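Local coordinates for uncharacterized protein BDF5 (Trypanosoma brucei brucei, PDB 5K29) that is of unknown function but contains a bromodomain, a fold that in its relatives recognises acetylated lysines, consistent with a role in reading chromatin marks, at residues 72-77 with 115-120. Sequence-based numbering, arbitrary orientation.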
loop_
_atom_site.group_PDB
_atom_site.type_symbol
_atom_site.label_atom_id
_atom_site.label_comp_id
_atom_site.label_asym_id
_atom_site.label_seq_id
_atom_site.Cartn_x
_atom_site.Cartn_y
_atom_site.Cartn_z
ATOM N N VAL A 72 8.358 -11.769 -1.283
ATOM C CA VAL A 72 9.304 -11.229 -2.277
ATOM C C VAL A 72 8.629 -10.101 -3.086
ATOM O O VAL A 72 9.236 -9.054 -3.341
ATOM C CB VAL A 72 9.818 -12.334 -3.237
ATOM C CG1 VAL A 72 10.914 -11.801 -4.155
ATOM C CG2 VAL A 72 10.314 -13.555 -2.470
ATOM N N GLN A 73 7.369 -10.354 -3.488
ATOM C CA GLN A 73 6.541 -9.479 -4.309
ATOM C C GLN A 73 5.574 -8.593 -3.513
ATOM O O GLN A 73 4.747 -7.908 -4.118
ATOM C CB GLN A 73 5.785 -10.319 -5.348
ATOM C CG GLN A 73 6.582 -10.544 -6.617
ATOM C CD GLN A 73 5.662 -10.727 -7.795
ATOM O OE1 GLN A 73 4.912 -11.711 -7.883
ATOM N NE2 GLN A 73 5.673 -9.758 -8.709
ATOM N N LEU A 74 5.723 -8.549 -2.172
ATOM C CA LEU A 74 4.910 -7.737 -1.255
ATOM C C LEU A 74 3.394 -7.987 -1.479
ATOM O O LEU A 74 2.589 -7.068 -1.514
ATOM C CB LEU A 74 5.310 -6.231 -1.293
ATOM C CG LEU A 74 6.780 -5.936 -0.889
ATOM C CD1 LEU A 74 7.230 -4.548 -1.321
ATOM C CD2 LEU A 74 6.979 -6.122 0.593
ATOM N N THR A 75 3.046 -9.263 -1.637
ATOM C CA THR A 75 1.694 -9.785 -1.847
ATOM C C THR A 75 0.696 -9.263 -0.777
ATOM O O THR A 75 -0.353 -8.723 -1.139
ATOM C CB THR A 75 1.765 -11.321 -1.902
ATOM O OG1 THR A 75 2.686 -11.686 -2.916
ATOM C CG2 THR A 75 0.432 -11.969 -2.192
ATOM N N THR A 76 1.039 -9.400 0.519
ATOM C CA THR A 76 0.159 -8.969 1.618
ATOM C C THR A 76 -0.146 -7.458 1.568
ATOM O O THR A 76 -1.311 -7.072 1.706
ATOM C CB THR A 76 0.700 -9.423 2.974
ATOM O OG1 THR A 76 0.974 -10.812 2.875
ATOM C CG2 THR A 76 -0.309 -9.209 4.108
ATOM N N LEU A 77 0.901 -6.626 1.396
ATOM C CA LEU A 77 0.809 -5.175 1.294
ATOM C C LEU A 77 -0.074 -4.797 0.113
ATOM O O LEU A 77 -0.942 -3.949 0.272
ATOM C CB LEU A 77 2.210 -4.505 1.190
ATOM C CG LEU A 77 2.247 -2.976 0.917
ATOM C CD1 LEU A 77 1.511 -2.171 2.003
ATOM C CD2 LEU A 77 3.697 -2.464 0.849
ATOM N N ALA A 115 8.562 -0.311 -7.649
ATOM C CA ALA A 115 9.829 0.420 -7.734
ATOM C C ALA A 115 10.676 0.039 -6.528
ATOM O O ALA A 115 11.884 -0.079 -6.660
ATOM C CB ALA A 115 9.577 1.913 -7.726
ATOM N N TYR A 116 10.048 -0.170 -5.356
ATOM C CA TYR A 116 10.800 -0.583 -4.172
ATOM C C TYR A 116 11.476 -1.968 -4.449
ATOM O O TYR A 116 12.668 -2.122 -4.202
ATOM C CB TYR A 116 9.904 -0.622 -2.921
ATOM C CG TYR A 116 10.596 -1.278 -1.743
ATOM C CD1 TYR A 116 11.464 -0.557 -0.927
ATOM C CD2 TYR A 116 10.442 -2.641 -1.490
ATOM C CE1 TYR A 116 12.154 -1.171 0.114
ATOM C CE2 TYR A 116 11.140 -3.268 -0.460
ATOM C CZ TYR A 116 11.965 -2.520 0.363
ATOM O OH TYR A 116 12.615 -3.126 1.408
ATOM N N ILE A 117 10.688 -2.951 -4.916
ATOM C CA ILE A 117 11.107 -4.313 -5.307
ATOM C C ILE A 117 12.210 -4.241 -6.372
ATOM O O ILE A 117 13.254 -4.866 -6.196
ATOM C CB ILE A 117 9.889 -5.128 -5.816
ATOM C CG1 ILE A 117 8.873 -5.397 -4.699
ATOM C CG2 ILE A 117 10.337 -6.411 -6.475
ATOM C CD1 ILE A 117 7.481 -5.887 -5.223
ATOM N N SER A 118 11.990 -3.447 -7.449
ATOM C CA SER A 118 12.954 -3.222 -8.534
ATOM C C SER A 118 14.249 -2.638 -7.979
ATOM O O SER A 118 15.319 -2.995 -8.460
ATOM C CB SER A 118 12.402 -2.244 -9.563
ATOM O OG SER A 118 11.129 -2.634 -10.045
ATOM N N GLN A 119 14.157 -1.722 -6.990
ATOM C CA GLN A 119 15.345 -1.102 -6.388
ATOM C C GLN A 119 16.146 -2.105 -5.550
ATOM O O GLN A 119 17.356 -2.090 -5.634
ATOM C CB GLN A 119 14.982 0.146 -5.576
ATOM C CG GLN A 119 14.750 1.390 -6.426
ATOM N N LYS A 120 15.475 -2.988 -4.769
ATOM C CA LYS A 120 16.129 -4.038 -3.966
ATOM C C LYS A 120 16.851 -5.052 -4.874
ATOM O O LYS A 120 17.981 -5.445 -4.574
ATOM C CB LYS A 120 15.123 -4.755 -3.025
ATOM C CG LYS A 120 14.531 -3.877 -1.922
ATOM C CD LYS A 120 15.535 -3.410 -0.838
ATOM C CE LYS A 120 15.753 -4.406 0.274
ATOM N NZ LYS A 120 16.636 -3.857 1.335
#
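The backbones of Q73 and I117 approach to 7.0 Å between their CA atoms, where the loop between helices 53-64 and 75-92 packs on the C-terminal end of helix 97-122. L74 holds the N-cap position of helix 75-92, and its CB points at the opposite helix. There CD1 is the branch that makes the contact: it lies 3.7 Å from Y116 CD2, the two side chains crossing nearly at right angles, and 3.9 Å from I117 CG1. L74 and I117 run past one another in opposite directions. With its CG1 anti to the carbonyl carbon (chi1 -66°) and the chain then extended, I117 carries CD1 across to the turn's backbone, 3.6 Å from Q73 O; its CG1 stands 3.9 Å from V72 O. On the side of the Y116 ring plane away from L74 CD1, K120 CG lies 3.6 Å above the ring, offset toward the rim. E14 OE1 serves both Y116 OH and K120 NZ, whereas Y10 bridges the segments, hydrogen-bonding V72 O and meeting the Y116 ring edge-to-face. Helix 12-21 packs on L74 (M15, L18) and Y116 (M15). The acetyl-lysine pocket expected of a bromodomain would lie at the other end of these helices. With 173 Å² buried, both sides summed, and no hydrogen bond between the segments, this surface contact is van der Waals packing, apolar around L74 CD1 and, at I117, against the turn's carbonyl oxygens.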